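Local coordinates for protein translation initiation factor eIF2B subunit epsilon (Schizosaccharomyces pombe, PDB 5B04) that forms part of the eIF2B complex, which catalyses the exchange of GDP for GTP on the gamma subunit of initiation factor eIF2, at residues D25-R30 / A271-S276; P49-T54 / S127-S132. All blocks are in the same frame, centred on the assembly; numbering follows the deposited sequence.

Interaction 1: D25-R30 / A271-S276. With PO4 (phosphate ion), chain S.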
# COMPACT_ATOMS: atom_id res chain seq x y z
N ASP I 25 -65.72 -0.91 4.37
CA ASP I 25 -66.84 -0.72 5.24
C ASP I 25 -66.93 -1.85 6.22
O ASP I 25 -67.87 -1.91 6.98
CB ASP I 25 -68.12 -0.70 4.44
CG ASP I 25 -69.30 -0.26 5.24
OD1 ASP I 25 -69.54 0.95 5.30
OD2 ASP I 25 -69.99 -1.11 5.81
N SER I 26 -65.98 -2.75 6.18
CA SER I 26 -66.05 -3.90 7.04
C SER I 26 -65.95 -3.52 8.48
O SER I 26 -66.68 -4.02 9.31
CB SER I 26 -64.97 -4.89 6.69
OG SER I 26 -65.48 -5.84 5.80
N TYR I 27 -65.03 -2.62 8.80
CA TYR I 27 -64.78 -2.31 10.18
C TYR I 27 -65.22 -0.94 10.61
O TYR I 27 -64.99 -0.54 11.72
CB TYR I 27 -63.33 -2.56 10.52
CG TYR I 27 -62.97 -3.98 10.23
CD1 TYR I 27 -63.24 -4.97 11.13
CD2 TYR I 27 -62.42 -4.32 9.04
CE1 TYR I 27 -62.94 -6.27 10.86
CE2 TYR I 27 -62.11 -5.62 8.76
CZ TYR I 27 -62.38 -6.58 9.67
OH TYR I 27 -62.06 -7.87 9.39
N ASN I 28 -65.92 -0.24 9.75
CA ASN I 28 -66.46 1.05 10.10
C ASN I 28 -67.23 0.68 11.32
O ASN I 28 -67.53 -0.48 11.48
CB ASN I 28 -67.24 1.59 8.92
CG ASN I 28 -67.12 3.07 8.78
OD1 ASN I 28 -66.68 3.76 9.70
ND2 ASN I 28 -67.51 3.58 7.63
N TYR I 29 -67.52 1.66 12.16
CA TYR I 29 -68.16 1.56 13.47
C TYR I 29 -67.29 0.95 14.55
O TYR I 29 -67.73 0.69 15.65
CB TYR I 29 -69.32 0.52 13.44
CG TYR I 29 -69.01 -0.85 14.04
CD1 TYR I 29 -68.27 -1.80 13.35
CD2 TYR I 29 -69.40 -1.16 15.34
CE1 TYR I 29 -67.97 -3.02 13.91
CE2 TYR I 29 -69.09 -2.37 15.91
CZ TYR I 29 -68.38 -3.30 15.19
OH TYR I 29 -68.07 -4.50 15.76
N ARG I 30 -66.04 0.73 14.22
CA ARG I 30 -65.11 0.22 15.19
C ARG I 30 -64.37 1.49 15.50
O ARG I 30 -63.74 1.61 16.53
CB ARG I 30 -64.14 -0.80 14.65
CG ARG I 30 -63.34 -1.48 15.74
CD ARG I 30 -63.83 -2.88 16.01
NE ARG I 30 -63.03 -3.48 17.06
CZ ARG I 30 -62.46 -4.67 16.96
NH1 ARG I 30 -62.60 -5.38 15.87
NH2 ARG I 30 -61.74 -5.14 17.97
N ALA I 271 -47.18 -7.97 6.27
CA ALA I 271 -48.58 -7.87 5.86
C ALA I 271 -49.44 -7.69 7.09
O ALA I 271 -49.17 -8.29 8.10
CB ALA I 271 -49.06 -9.08 5.11
N ALA I 272 -50.48 -6.88 7.00
CA ALA I 272 -51.37 -6.63 8.10
C ALA I 272 -52.61 -5.94 7.62
O ALA I 272 -52.61 -5.37 6.57
CB ALA I 272 -50.70 -5.79 9.14
N ARG I 273 -53.65 -5.97 8.43
CA ARG I 273 -54.91 -5.30 8.11
C ARG I 273 -55.28 -4.25 9.15
O ARG I 273 -55.14 -4.48 10.36
CB ARG I 273 -56.05 -6.32 8.00
CG ARG I 273 -55.98 -7.18 6.75
CD ARG I 273 -57.25 -8.01 6.58
NE ARG I 273 -57.56 -8.78 7.78
CZ ARG I 273 -58.72 -8.72 8.42
NH1 ARG I 273 -59.68 -7.93 7.98
NH2 ARG I 273 -58.92 -9.46 9.50
N VAL I 274 -55.75 -3.10 8.68
CA VAL I 274 -56.23 -2.05 9.57
C VAL I 274 -57.70 -2.31 9.88
O VAL I 274 -58.59 -1.81 9.20
CB VAL I 274 -56.07 -0.66 8.94
CG1 VAL I 274 -56.31 0.42 9.99
CG2 VAL I 274 -54.69 -0.51 8.33
N ARG I 275 -57.95 -3.09 10.93
CA ARG I 275 -59.29 -3.54 11.25
C ARG I 275 -59.79 -2.99 12.59
O ARG I 275 -60.91 -3.28 13.00
CB ARG I 275 -59.33 -5.07 11.28
CG ARG I 275 -58.23 -5.68 12.12
CD ARG I 275 -58.47 -7.15 12.37
NE ARG I 275 -57.73 -7.61 13.54
CZ ARG I 275 -58.12 -7.43 14.80
NH1 ARG I 275 -59.26 -6.78 15.05
NH2 ARG I 275 -57.39 -7.88 15.80
N SER I 276 -58.95 -2.20 13.25
CA SER I 276 -59.32 -1.60 14.53
C SER I 276 -58.44 -0.40 14.85
O SER I 276 -57.54 -0.06 14.08
CB SER I 276 -59.23 -2.63 15.66
OG SER I 276 -57.89 -3.05 15.85
P PO4 S . -59.15 -6.98 18.77
O1 PO4 S . -58.31 -5.93 18.09
O2 PO4 S . -59.77 -7.88 17.73
O3 PO4 S . -60.25 -6.31 19.56
O4 PO4 S . -58.29 -7.80 19.70
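Tyr27 lays its ring against Arg275 and reaches with its hydroxyl to Arg273. Arg275 CB sits over the middle of one ring face, 3.6 Å from the centroid and 4° off the normal, a CH-pi contact made by the apolar root of a charged side chain. Arg275 O also comes up to the Tyr27 ring, 3.4 Å from CD1. The Arg273 chain bends at chi3, which sets NE; its NH1 donates to Tyr27 OH at 2.8 Å, nearly straight, with the oxygen in the guanidinium plane. The same NH1 is hydrogen-bonded to Ser127 O, so two oxygens share this nitrogen. Tyrosine suits the place because it offers both a flat face and a polar tip.

The 25-30 segment belongs to the loop that follows strand 19-23 of the nucleotidyltransferase-like domain, where a type II turn from Tyr27 to Arg30 places Arg30 beside Ser276, the N-cap of helix 277-288. Arg275 has CG between its own N and carbonyl carbon (chi1 50°) and runs extended from CG to NE. Arg30 lies alongside, pointing the same way, the two NH1 atoms 3.7 Å apart. A phosphate ion, probably from the crystallisation liquor, would ease this repulsion: Arg275 NH1 donates to its O2 at 2.9 Å, and Arg30 NH2 is close to its O3. Glu173 forms a salt bridge with Arg275 NE. Ser276 CB lies over one face of the Arg30 guanidinium.

Interaction 2: P49-T54 / S127-S132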
# COMPACT_ATOMS: atom_id res chain seq x y z
N PRO I 49 -54.49 8.10 2.55
CA PRO I 49 -55.74 7.33 2.62
C PRO I 49 -55.51 5.83 2.78
O PRO I 49 -54.62 5.26 2.15
CB PRO I 49 -56.41 7.65 1.29
CG PRO I 49 -55.94 9.02 0.96
CD PRO I 49 -54.51 9.06 1.43
N LEU I 50 -56.33 5.21 3.62
CA LEU I 50 -56.16 3.81 3.99
C LEU I 50 -56.34 2.86 2.81
O LEU I 50 -55.79 1.76 2.81
CB LEU I 50 -57.14 3.45 5.11
CG LEU I 50 -56.72 2.34 6.07
CD1 LEU I 50 -55.38 2.68 6.70
CD2 LEU I 50 -57.78 2.15 7.14
N ILE I 51 -57.11 3.28 1.82
CA ILE I 51 -57.43 2.43 0.68
C ILE I 51 -56.27 2.39 -0.32
O ILE I 51 -56.11 1.41 -1.06
CB ILE I 51 -58.73 2.90 -0.03
CG1 ILE I 51 -59.18 1.87 -1.07
CG2 ILE I 51 -58.55 4.28 -0.65
CD1 ILE I 51 -60.60 2.06 -1.54
N GLU I 52 -55.46 3.45 -0.34
CA GLU I 52 -54.34 3.54 -1.26
C GLU I 52 -53.34 2.40 -1.04
O GLU I 52 -52.74 1.91 -1.99
CB GLU I 52 -53.63 4.89 -1.11
CG GLU I 52 -54.39 6.06 -1.72
CD GLU I 52 -54.33 6.07 -3.24
OE1 GLU I 52 -53.46 5.37 -3.80
OE2 GLU I 52 -55.15 6.77 -3.86
N TYR I 53 -53.18 2.00 0.21
CA TYR I 53 -52.32 0.87 0.55
C TYR I 53 -52.85 -0.42 -0.06
O TYR I 53 -52.09 -1.20 -0.64
CB TYR I 53 -52.19 0.72 2.06
CG TYR I 53 -51.34 1.77 2.73
CD1 TYR I 53 -49.95 1.71 2.65
CD2 TYR I 53 -51.91 2.81 3.45
CE1 TYR I 53 -49.17 2.67 3.27
CE2 TYR I 53 -51.13 3.77 4.06
CZ TYR I 53 -49.76 3.69 3.97
OH TYR I 53 -48.97 4.64 4.58
N THR I 54 -54.15 -0.64 0.09
CA THR I 54 -54.80 -1.82 -0.45
C THR I 54 -54.63 -1.90 -1.96
O THR I 54 -54.34 -2.97 -2.50
CB THR I 54 -56.31 -1.84 -0.10
OG1 THR I 54 -56.47 -1.80 1.32
CG2 THR I 54 -56.96 -3.10 -0.64
N SER I 127 -61.11 -8.36 3.43
CA SER I 127 -62.07 -7.62 4.23
C SER I 127 -61.39 -6.49 4.99
O SER I 127 -60.52 -6.73 5.84
CB SER I 127 -62.79 -8.56 5.20
OG SER I 127 -63.88 -7.90 5.83
N GLY I 128 -61.78 -5.25 4.69
CA GLY I 128 -61.15 -4.09 5.29
C GLY I 128 -60.11 -3.49 4.36
O GLY I 128 -60.30 -3.43 3.15
N ASP I 129 -58.99 -3.05 4.94
CA ASP I 129 -57.88 -2.53 4.15
C ASP I 129 -56.56 -3.15 4.59
O ASP I 129 -56.28 -3.25 5.79
CB ASP I 129 -57.81 -1.01 4.24
CG ASP I 129 -58.86 -0.32 3.39
OD1 ASP I 129 -58.73 -0.34 2.15
OD2 ASP I 129 -59.81 0.25 3.97
N VAL I 130 -55.75 -3.56 3.62
CA VAL I 130 -54.47 -4.19 3.93
C VAL I 130 -53.30 -3.25 3.66
O VAL I 130 -53.36 -2.37 2.81
CB VAL I 130 -54.26 -5.48 3.11
CG1 VAL I 130 -55.40 -6.45 3.35
CG2 VAL I 130 -54.13 -5.17 1.63
N VAL I 131 -52.23 -3.46 4.42
CA VAL I 131 -50.95 -2.81 4.17
C VAL I 131 -49.90 -3.90 3.98
O VAL I 131 -49.61 -4.67 4.90
CB VAL I 131 -50.55 -1.87 5.32
CG1 VAL I 131 -51.34 -0.58 5.25
CG2 VAL I 131 -50.77 -2.54 6.67
N SER I 132 -49.36 -4.00 2.77
CA SER I 132 -48.43 -5.08 2.48
C SER I 132 -47.56 -4.82 1.26
O SER I 132 -48.02 -4.28 0.25
CB SER I 132 -49.20 -6.39 2.29
OG SER I 132 -48.31 -7.47 2.11
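With chi1 of -58°, Thr54 sets OG1 anti to its own carbonyl carbon, turned to the 127-132 segment, while chi1 of -76° in Asp129 carries CG beside its own backbone N. The two side chains meet at about a right angle, and Thr54 OG1 donates to the anti lone pair of Asp129 OD1 at 2.8 Å. The same hydroxyl accepts from Val130 N at 3.0 Å, so one oxygen serves both a carboxylate and a main-chain amide. An alanine at Thr54 would probably leave Val130 N without this acceptor and Asp129 OD1 without this donor, the carboxylate then being held chiefly through OD2 by Arg40.

Beside this polar pair the surfaces are apolar. Val131 CG1 stands over one face of the Tyr53 ring, nearest CG, in a CH-pi contact 3.9 Å from the centroid. Leu50 CG packs on Asp129 CB at 4.0 Å. Beta-branched valine suits the extended backbone, and its methyls offer a compact apolar surface to Tyr53 and to Phe57. Helix 50-54 and strand 130-132 come within 6.7 Å of each other at 53°, joining the first helix of the nucleotidyltransferase-like domain to the small antiparallel pair 130-132 and 271-273.

Asp129 OD2 forms a salt bridge with Arg40. Gripped through both oxygens, the carboxylate has its rotation fixed, and Thr54 acts as donor and acceptor at once.

Interaction 2 is nested inside the chain loop closed by interaction 1, and their centres lie about 9 Å apart. Strands 130-132 and 271-273 pair antiparallel, with backbone bonds joining Val131 with Ala272 and Asp129 with Val274, so each contact leans on one strand of the same small sheet. Ser127 is the direct bridge: its O lies 2.6 Å from Arg273 NH1 and its OG 2.6 Å from Ser26 OG, both probable hydrogen bonds. Ala271 CB adds packing against Ser132 OG at 3.5 Å. Helix 50-61 packs on strand 130-132, while the phosphate lies at the Arg30 and Arg275 end of interaction 1.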